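Local atomic coordinates of extracellular solute-binding protein, family 1 (Bifidobacterium longum subsp. infantis ATCC 15697, PDB entry 3OMB), a protein that probably binds a solute, perhaps a sugar or oligosaccharide, outside the cell for an ABC-type importer, and carries a bound magnesium ion. Residues A[374-379]-A[395-400]; A[130-133]-A[138-141]; A[93-98]-A[112-117]. All blocks are in the same frame, centred on the assembly; numbering follows the deposited sequence.

From the N terminus, contact 3 comes first: residues 93-98, leaving helix 79-92, meet 112-117 and close a loop of 13 residues that holds the rest of strand 98-100 and helix 106-110. Contact 2 comes next, pairing helix 126-134 with helix 136-142, which follow one another with a single residue between. Contact 1 lies much later, where the start of helix 376-384 meets the turn into strand 398-401. The three loops run in series, none enclosing or crossing another. In space contacts 1 and 2 touch, Tyr374 CE2 lying 3.8 Å from Phe131 CD2, whereas contact 3 stands apart, its nearest atoms about 10 Å from contact 2 and about 8 Å from contact 1.

Contact 1 of 3, residues A[374-379]-A[395-400]; sequences YSEKYS and GEHEYT
The backbones of Glu376 and His397 stay well apart, their CA atoms 8.2 Å from each other, so the first turn of helix 376-384 and the turn leading into strand 398-401 meet through side chains. Glu376 spans the gap: its CG is anti to the backbone N (chi1 -177°) and the chain runs on extended, which carries the carboxylate across to the turn and the start of the strand. His397 ND1 donates to both oxygens, at 2.8 Å to Glu376 OE1 and 3.2 Å to Glu376 OE2. The nearer bond is bent, with an N-H...O angle of 146°, as expected when one N-H is shared by two acceptors. Both oxygens are met on their syn sides, and the carboxylate lies nearly coplanar with the imidazole, the planes 30° apart. Tyr399 OH comes to the anti side of Glu376 OE2, at 2.6 Å, and is tilted out of the carboxylate plane; the phenol ring is turned steeply against that plane. Ile391 and Lys393 of strand 391-395 touch Tyr399, while Pro427 and Ala430 touch Glu376. The pattern is a His-carboxylate hydrogen bond joined by a tyrosine, remote from the magnesium site. With the shared His397 N-H on both oxygens and Tyr399 OH also on OE2, the rotation of the carboxylate is restrained, and its negative charge would be expected to favour a protonated imidazole.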
loop_
_atom_site.group_PDB
_atom_site.type_symbol
_atom_site.label_atom_id
_atom_site.label_comp_id
_atom_site.label_asym_id
_atom_site.label_seq_id
_atom_site.Cartn_x
_atom_site.Cartn_y
_atom_site.Cartn_z
ATOM N N TYR A 374 3.721 18.845 9.865
ATOM C CA TYR A 374 3.889 17.710 10.774
ATOM C C TYR A 374 3.306 17.909 12.190
ATOM O O TYR A 374 3.378 17.004 13.032
ATOM C CB TYR A 374 5.354 17.243 10.804
ATOM C CG TYR A 374 5.728 16.452 9.555
ATOM C CD1 TYR A 374 5.903 17.094 8.317
ATOM C CD2 TYR A 374 5.881 15.061 9.599
ATOM C CE1 TYR A 374 6.237 16.368 7.169
ATOM C CE2 TYR A 374 6.208 14.322 8.440
ATOM C CZ TYR A 374 6.385 14.980 7.237
ATOM O OH TYR A 374 6.717 14.262 6.102
ATOM N N SER A 375 2.698 19.052 12.454
ATOM C CA SER A 375 1.953 19.200 13.708
ATOM C C SER A 375 0.617 18.467 13.641
ATOM O O SER A 375 0.073 18.234 12.559
ATOM C CB SER A 375 1.697 20.677 14.043
ATOM O OG SER A 375 0.710 21.189 13.181
ATOM N N GLU A 376 0.091 18.113 14.807
ATOM C CA GLU A 376 -1.132 17.354 14.899
ATOM C C GLU A 376 -2.287 18.128 14.244
ATOM O O GLU A 376 -3.090 17.551 13.482
ATOM C CB GLU A 376 -1.447 17.053 16.371
ATOM C CG GLU A 376 -2.682 16.180 16.544
ATOM C CD GLU A 376 -2.933 15.780 17.989
ATOM O OE1 GLU A 376 -1.970 15.754 18.791
ATOM O OE2 GLU A 376 -4.100 15.489 18.322
ATOM N N LYS A 377 -2.349 19.426 14.523
ATOM C CA LYS A 377 -3.391 20.264 13.976
ATOM C C LYS A 377 -3.471 20.165 12.463
ATOM O O LYS A 377 -4.552 19.985 11.901
ATOM C CB LYS A 377 -3.197 21.721 14.419
ATOM C CG LYS A 377 -4.079 22.711 13.669
ATOM C CD LYS A 377 -4.469 23.891 14.542
ATOM C CE LYS A 377 -3.531 25.040 14.333
ATOM N NZ LYS A 377 -3.836 26.146 15.291
ATOM N N TYR A 378 -2.334 20.286 11.792
ATOM C CA TYR A 378 -2.376 20.254 10.341
ATOM C C TYR A 378 -2.323 18.843 9.776
ATOM O O TYR A 378 -2.797 18.618 8.686
ATOM C CB TYR A 378 -1.366 21.236 9.710
ATOM C CG TYR A 378 -1.746 22.649 10.068
ATOM C CD1 TYR A 378 -2.914 23.207 9.562
ATOM C CD2 TYR A 378 -0.980 23.407 10.965
ATOM C CE1 TYR A 378 -3.310 24.498 9.906
ATOM C CE2 TYR A 378 -1.355 24.717 11.310
ATOM C CZ TYR A 378 -2.530 25.243 10.778
ATOM O OH TYR A 378 -2.946 26.506 11.104
ATOM N N SER A 379 -1.814 17.879 10.540
ATOM C CA SER A 379 -1.759 16.515 10.022
ATOM C C SER A 379 -3.157 15.908 9.980
ATOM O O SER A 379 -3.530 15.277 8.986
ATOM C CB SER A 379 -0.772 15.646 10.792
ATOM O OG SER A 379 0.565 16.056 10.504
ATOM N N GLY A 395 -11.651 17.564 21.695
ATOM C CA GLY A 395 -10.699 17.634 22.806
ATOM C C GLY A 395 -9.299 17.912 22.282
ATOM O O GLY A 395 -9.078 17.952 21.055
ATOM N N GLU A 396 -8.339 18.080 23.191
ATOM C CA GLU A 396 -6.964 18.404 22.771
ATOM C C GLU A 396 -6.391 17.420 21.728
ATOM O O GLU A 396 -5.656 17.823 20.804
ATOM C CB GLU A 396 -6.015 18.521 23.979
ATOM C CG GLU A 396 -4.620 19.031 23.579
ATOM C CD GLU A 396 -3.602 19.056 24.724
ATOM O OE1 GLU A 396 -3.840 18.441 25.809
ATOM O OE2 GLU A 396 -2.543 19.699 24.512
ATOM N N HIS A 397 -6.712 16.138 21.885
ATOM C CA HIS A 397 -6.242 15.121 20.951
ATOM C C HIS A 397 -7.386 14.221 20.477
ATOM O O HIS A 397 -7.174 13.034 20.181
ATOM C CB HIS A 397 -5.127 14.279 21.578
ATOM C CG HIS A 397 -4.002 15.088 22.139
ATOM N ND1 HIS A 397 -3.066 15.712 21.340
ATOM C CD2 HIS A 397 -3.677 15.396 23.419
ATOM C CE1 HIS A 397 -2.205 16.360 22.105
ATOM N NE2 HIS A 397 -2.554 16.189 23.369
ATOM N N GLU A 398 -8.590 14.777 20.401
ATOM C CA GLU A 398 -9.767 13.980 20.069
ATOM C C GLU A 398 -10.635 14.617 19.014
ATOM O O GLU A 398 -10.922 15.826 19.060
ATOM C CB GLU A 398 -10.613 13.672 21.307
ATOM C CG GLU A 398 -9.976 12.672 22.258
ATOM C CD GLU A 398 -8.903 13.306 23.148
ATOM O OE1 GLU A 398 -8.993 14.524 23.467
ATOM O OE2 GLU A 398 -7.950 12.584 23.510
ATOM N N TYR A 399 -11.064 13.777 18.076
ATOM C CA TYR A 399 -11.758 14.229 16.890
ATOM C C TYR A 399 -12.891 13.270 16.549
ATOM O O TYR A 399 -12.780 12.059 16.761
ATOM C CB TYR A 399 -10.775 14.354 15.712
ATOM C CG TYR A 399 -9.480 15.055 16.084
ATOM C CD1 TYR A 399 -9.329 16.439 15.913
ATOM C CD2 TYR A 399 -8.410 14.336 16.632
ATOM C CE1 TYR A 399 -8.134 17.074 16.274
ATOM C CE2 TYR A 399 -7.235 14.956 16.990
ATOM C CZ TYR A 399 -7.091 16.319 16.807
ATOM O OH TYR A 399 -5.902 16.914 17.172
ATOM N N THR A 400 -13.975 13.820 16.023
ATOM C CA THR A 400 -15.090 13.001 15.548
ATOM C C THR A 400 -15.352 13.342 14.096
ATOM O O THR A 400 -15.495 14.514 13.748
ATOM C CB THR A 400 -16.379 13.202 16.392
ATOM O OG1 THR A 400 -16.123 12.815 17.746
ATOM C CG2 THR A 400 -17.553 12.354 15.840
#

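Contact 2 of 3, residues A[130-133]-A[138-141]; sequences AFFK and AKKM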
loop_
_atom_site.group_PDB
_atom_site.type_symbol
_atom_site.label_atom_id
_atom_site.label_comp_id
_atom_site.label_asym_id
_atom_site.label_seq_id
_atom_site.Cartn_x
_atom_site.Cartn_y
_atom_site.Cartn_z
ATOM N N ALA A 130 9.758 14.683 16.646
ATOM C CA ALA A 130 8.739 13.992 17.461
ATOM C C ALA A 130 8.206 12.737 16.757
ATOM O O ALA A 130 7.986 11.706 17.391
ATOM C CB ALA A 130 7.598 14.937 17.788
ATOM N N PHE A 131 8.013 12.852 15.449
ATOM C CA PHE A 131 7.530 11.785 14.600
ATOM C C PHE A 131 8.565 10.660 14.630
ATOM O O PHE A 131 8.214 9.500 14.906
ATOM C CB PHE A 131 7.268 12.354 13.189
ATOM C CG PHE A 131 6.874 11.330 12.126
ATOM C CD1 PHE A 131 6.090 10.204 12.427
ATOM C CD2 PHE A 131 7.243 11.543 10.799
ATOM C CE1 PHE A 131 5.720 9.293 11.436
ATOM C CE2 PHE A 131 6.873 10.641 9.790
ATOM C CZ PHE A 131 6.113 9.509 10.109
ATOM N N PHE A 132 9.838 11.008 14.401
ATOM C CA PHE A 132 10.921 10.024 14.404
ATOM C C PHE A 132 11.058 9.342 15.769
ATOM O O PHE A 132 11.386 8.162 15.838
ATOM C CB PHE A 132 12.271 10.644 14.031
ATOM C CG PHE A 132 12.387 11.102 12.579
ATOM C CD1 PHE A 132 11.385 10.819 11.631
ATOM C CD2 PHE A 132 13.537 11.780 12.155
ATOM C CE1 PHE A 132 11.525 11.233 10.293
ATOM C CE2 PHE A 132 13.683 12.196 10.816
ATOM C CZ PHE A 132 12.678 11.916 9.890
ATOM N N LYS A 133 10.786 10.064 16.853
ATOM C CA LYS A 133 10.956 9.479 18.171
ATOM C C LYS A 133 9.891 8.415 18.448
ATOM O O LYS A 133 10.219 7.322 18.926
ATOM C CB LYS A 133 10.961 10.549 19.258
ATOM C CG LYS A 133 11.181 9.992 20.659
ATOM C CD LYS A 133 11.051 11.075 21.703
ATOM C CE LYS A 133 10.722 10.474 23.058
ATOM N NZ LYS A 133 11.019 11.455 24.139
ATOM N N ALA A 138 9.781 5.295 10.637
ATOM C CA ALA A 138 9.696 6.502 9.811
ATOM C C ALA A 138 11.021 7.219 9.721
ATOM O O ALA A 138 11.337 7.786 8.688
ATOM C CB ALA A 138 8.656 7.457 10.347
ATOM N N LYS A 139 11.771 7.240 10.819
ATOM C CA LYS A 139 13.145 7.751 10.799
ATOM C C LYS A 139 13.993 6.969 9.800
ATOM O O LYS A 139 14.743 7.553 9.008
ATOM C CB LYS A 139 13.769 7.656 12.185
ATOM C CG LYS A 139 15.172 8.223 12.234
ATOM C CD LYS A 139 15.418 8.849 13.586
ATOM C CE LYS A 139 16.346 8.047 14.431
ATOM N NZ LYS A 139 16.920 8.993 15.451
ATOM N N LYS A 140 13.849 5.651 9.829
ATOM C CA LYS A 140 14.645 4.790 8.985
ATOM C C LYS A 140 14.253 4.935 7.526
ATOM O O LYS A 140 15.127 5.017 6.662
ATOM C CB LYS A 140 14.546 3.346 9.458
ATOM C CG LYS A 140 15.362 3.037 10.706
ATOM C CD LYS A 140 15.314 1.535 10.956
ATOM C CE LYS A 140 15.077 1.166 12.397
ATOM N NZ LYS A 140 16.315 1.434 13.157
HETATM N N MSE A 141 12.948 4.999 7.258
HETATM C CA MSE A 141 12.429 5.359 5.933
HETATM C C MSE A 141 12.964 6.700 5.423
HETATM O O MSE A 141 13.245 6.860 4.226
HETATM C CB MSE A 141 10.918 5.479 5.969
HETATM C CG MSE A 141 10.185 4.237 5.653
HETATM SE SE MSE A 141 8.279 4.719 5.496
HETATM C CE MSE A 141 7.604 2.910 5.686
#
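Over one face of the Phe132 ring lies the backbone of Lys139, and over one face of the Phe131 ring the methyl of Ala138; the carbonyl O of Ala138 approaches Phe132 obliquely. Two consecutive helices, 126-134 and 136-142, pack across a sharp bend in the chain, which brings the CA atoms of Phe132 and Lys139 to 4.8 Å. The Phe132 contact qualifies as CH-pi, since Lys139 CA stands 3.8 Å from the ring centroid and 18° off the ring normal. The lysine continues this cover beyond its backbone. Its CB lies near Phe132 CG, the bend at chi2 brings Lys139 CD to 3.7 Å from Phe132 CB, and the bend at chi3 turns the rest of the chain away, leaving the charged end at an exposed position. Phe131 reaches Ala138 because its CG is anti to the backbone N (chi1 175°), which sends the far end of the ring toward the second helix. Ile149 and Ile152 also touch Phe132, Leu349 touches both Phe131 and Ala138, and Trp425 stacks with Phe131, so the two helices are packed against the strands and loops beside them. Replacing Phe132 with an alanine would probably leave Lys139 CA without its aromatic face and open a gap between the two helices. No hydrogen bond crosses the contact; its closest approach is Phe131 CZ to Ala138 CB, at 3.3 Å.

Contact 3 of 3, residues A[93-98]-A[112-117]; sequences GDIADV and PGMFED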
loop_
_atom_site.group_PDB
_atom_site.type_symbol
_atom_site.label_atom_id
_atom_site.label_comp_id
_atom_site.label_asym_id
_atom_site.label_seq_id
_atom_site.Cartn_x
_atom_site.Cartn_y
_atom_site.Cartn_z
ATOM N N GLY A 93 15.246 21.499 -13.978
ATOM C CA GLY A 93 16.050 22.079 -12.902
ATOM C C GLY A 93 15.295 23.038 -11.991
ATOM O O GLY A 93 15.881 23.609 -11.068
ATOM N N ASP A 94 13.996 23.208 -12.244
ATOM C CA ASP A 94 13.175 24.198 -11.540
ATOM C C ASP A 94 12.072 23.518 -10.744
ATOM O O ASP A 94 11.032 23.155 -11.293
ATOM C CB ASP A 94 12.553 25.192 -12.528
ATOM C CG ASP A 94 13.579 26.131 -13.146
ATOM O OD1 ASP A 94 14.327 26.787 -12.379
ATOM O OD2 ASP A 94 13.625 26.227 -14.402
ATOM N N ILE A 95 12.302 23.340 -9.451
ATOM C CA ILE A 95 11.339 22.643 -8.616
ATOM C C ILE A 95 10.684 23.603 -7.610
ATOM O O ILE A 95 11.206 24.697 -7.354
ATOM C CB ILE A 95 11.979 21.426 -7.915
ATOM C CG1 ILE A 95 13.114 21.861 -6.999
ATOM C CG2 ILE A 95 12.480 20.403 -8.956
ATOM C CD1 ILE A 95 13.434 20.827 -5.945
ATOM N N ALA A 96 9.538 23.206 -7.060
ATOM C CA ALA A 96 8.866 24.036 -6.064
ATOM C C ALA A 96 9.705 24.069 -4.785
ATOM O O ALA A 96 10.491 23.151 -4.537
ATOM C CB ALA A 96 7.480 23.508 -5.793
ATOM N N ASP A 97 9.547 25.112 -3.980
ATOM C CA ASP A 97 10.255 25.204 -2.695
ATOM C C ASP A 97 9.988 24.007 -1.783
ATOM O O ASP A 97 10.910 23.431 -1.219
ATOM C CB ASP A 97 9.868 26.477 -1.936
ATOM C CG ASP A 97 10.249 27.750 -2.674
ATOM O OD1 ASP A 97 11.183 27.702 -3.514
ATOM O OD2 ASP A 97 9.603 28.803 -2.396
ATOM N N VAL A 98 8.709 23.686 -1.620
ATOM C CA VAL A 98 8.267 22.572 -0.806
ATOM C C VAL A 98 7.511 21.622 -1.734
ATOM O O VAL A 98 6.730 22.059 -2.579
ATOM C CB VAL A 98 7.363 23.044 0.366
ATOM C CG1 VAL A 98 6.786 21.839 1.178
ATOM C CG2 VAL A 98 8.117 24.023 1.281
ATOM N N PRO A 112 22.231 16.082 -8.308
ATOM C CA PRO A 112 22.974 16.631 -7.166
ATOM C C PRO A 112 22.654 18.108 -6.907
ATOM O O PRO A 112 22.449 18.877 -7.850
ATOM C CB PRO A 112 24.435 16.449 -7.576
ATOM C CG PRO A 112 24.401 15.273 -8.528
ATOM C CD PRO A 112 23.130 15.481 -9.307
ATOM N N GLY A 113 22.549 18.462 -5.629
ATOM C CA GLY A 113 22.326 19.841 -5.204
ATOM C C GLY A 113 20.948 20.432 -5.460
ATOM O O GLY A 113 20.755 21.647 -5.338
HETATM N N MSE A 114 19.995 19.593 -5.846
HETATM C CA MSE A 114 18.643 20.069 -6.106
HETATM C C MSE A 114 17.826 20.087 -4.817
HETATM O O MSE A 114 16.974 20.945 -4.636
HETATM C CB MSE A 114 17.968 19.189 -7.155
HETATM C CG MSE A 114 16.612 19.692 -7.589
HETATM SE SE MSE A 114 15.980 18.904 -9.267
HETATM C CE MSE A 114 17.458 19.471 -10.420
ATOM N N PHE A 115 18.087 19.134 -3.929
ATOM C CA PHE A 115 17.267 18.960 -2.732
ATOM C C PHE A 115 18.040 19.256 -1.474
ATOM O O PHE A 115 19.230 18.985 -1.398
ATOM C CB PHE A 115 16.662 17.554 -2.674
ATOM C CG PHE A 115 15.640 17.301 -3.747
ATOM C CD1 PHE A 115 14.342 17.768 -3.615
ATOM C CD2 PHE A 115 15.983 16.617 -4.906
ATOM C CE1 PHE A 115 13.395 17.549 -4.619
ATOM C CE2 PHE A 115 15.047 16.388 -5.907
ATOM C CZ PHE A 115 13.745 16.862 -5.766
ATOM N N GLU A 116 17.351 19.839 -0.499
ATOM C CA GLU A 116 17.940 20.162 0.790
ATOM C C GLU A 116 18.149 18.891 1.595
ATOM O O GLU A 116 17.254 18.032 1.635
ATOM C CB GLU A 116 17.000 21.074 1.570
ATOM C CG GLU A 116 17.570 21.575 2.879
ATOM C CD GLU A 116 18.753 22.495 2.685
ATOM O OE1 GLU A 116 18.833 23.164 1.633
ATOM O OE2 GLU A 116 19.613 22.555 3.589
ATOM N N ASP A 117 19.327 18.769 2.217
ATOM C CA ASP A 117 19.558 17.694 3.178
ATOM C C ASP A 117 18.991 18.118 4.531
ATOM O O ASP A 117 19.644 18.808 5.327
ATOM C CB ASP A 117 21.041 17.308 3.262
ATOM C CG ASP A 117 21.310 16.214 4.298
ATOM O OD1 ASP A 117 20.357 15.694 4.916
ATOM O OD2 ASP A 117 22.494 15.875 4.508
#
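Ile95 meets Met114 with both branches and Phe115 with its terminal methyl, and its side chain can be followed outward from CB, which points toward 112-117. At CB the chain divides. The shorter branch, Ile95 CG2, comes to 3.8 Å from the selenium of Met114, a selenomethionine in this crystal. The longer branch passes through Ile95 CG1, which lies 4.2 Å from Met114 CG, and ends in CD1. That terminal methyl, Ile95 CD1, touches two residues: it is 3.8 Å from Met114 CG and 3.5 Å from Phe115 CE1. It approaches the phenyl ring obliquely, with Phe115 CD1 and CZ farther off. The torsion of Ile95 explains this reach, because chi1 of 61° sets CG1 between the backbone N and the carbonyl carbon, and chi2 of 159° then extends CD1 toward the ring.

In Met114, the extended chi1 and chi2 lay the selenium beside Ile95, and the bend at chi3 (-59°) turns Met114 CE to Gly93 CA, at 3.9 Å. Gly93, just past the end of helix 79-92, thus presents its backbone to the methyl. Met114 CG also lies over one face of the Phe115 ring, toward its rim. With no hydrogen bond between the segments, the evidence is for apolar packing alone. Thr89 and Leu90 of helix 79-92 touch Ile95 and Met114 respectively, Phe115 packs on Ser355 of strand 352-356, and backbone bonds from Met114 to Ser358 and from Glu116 to Ile356 tie 112-117 to that edge strand and the loop after it, while 93-98 runs on into strand 98-100 of the same sheet.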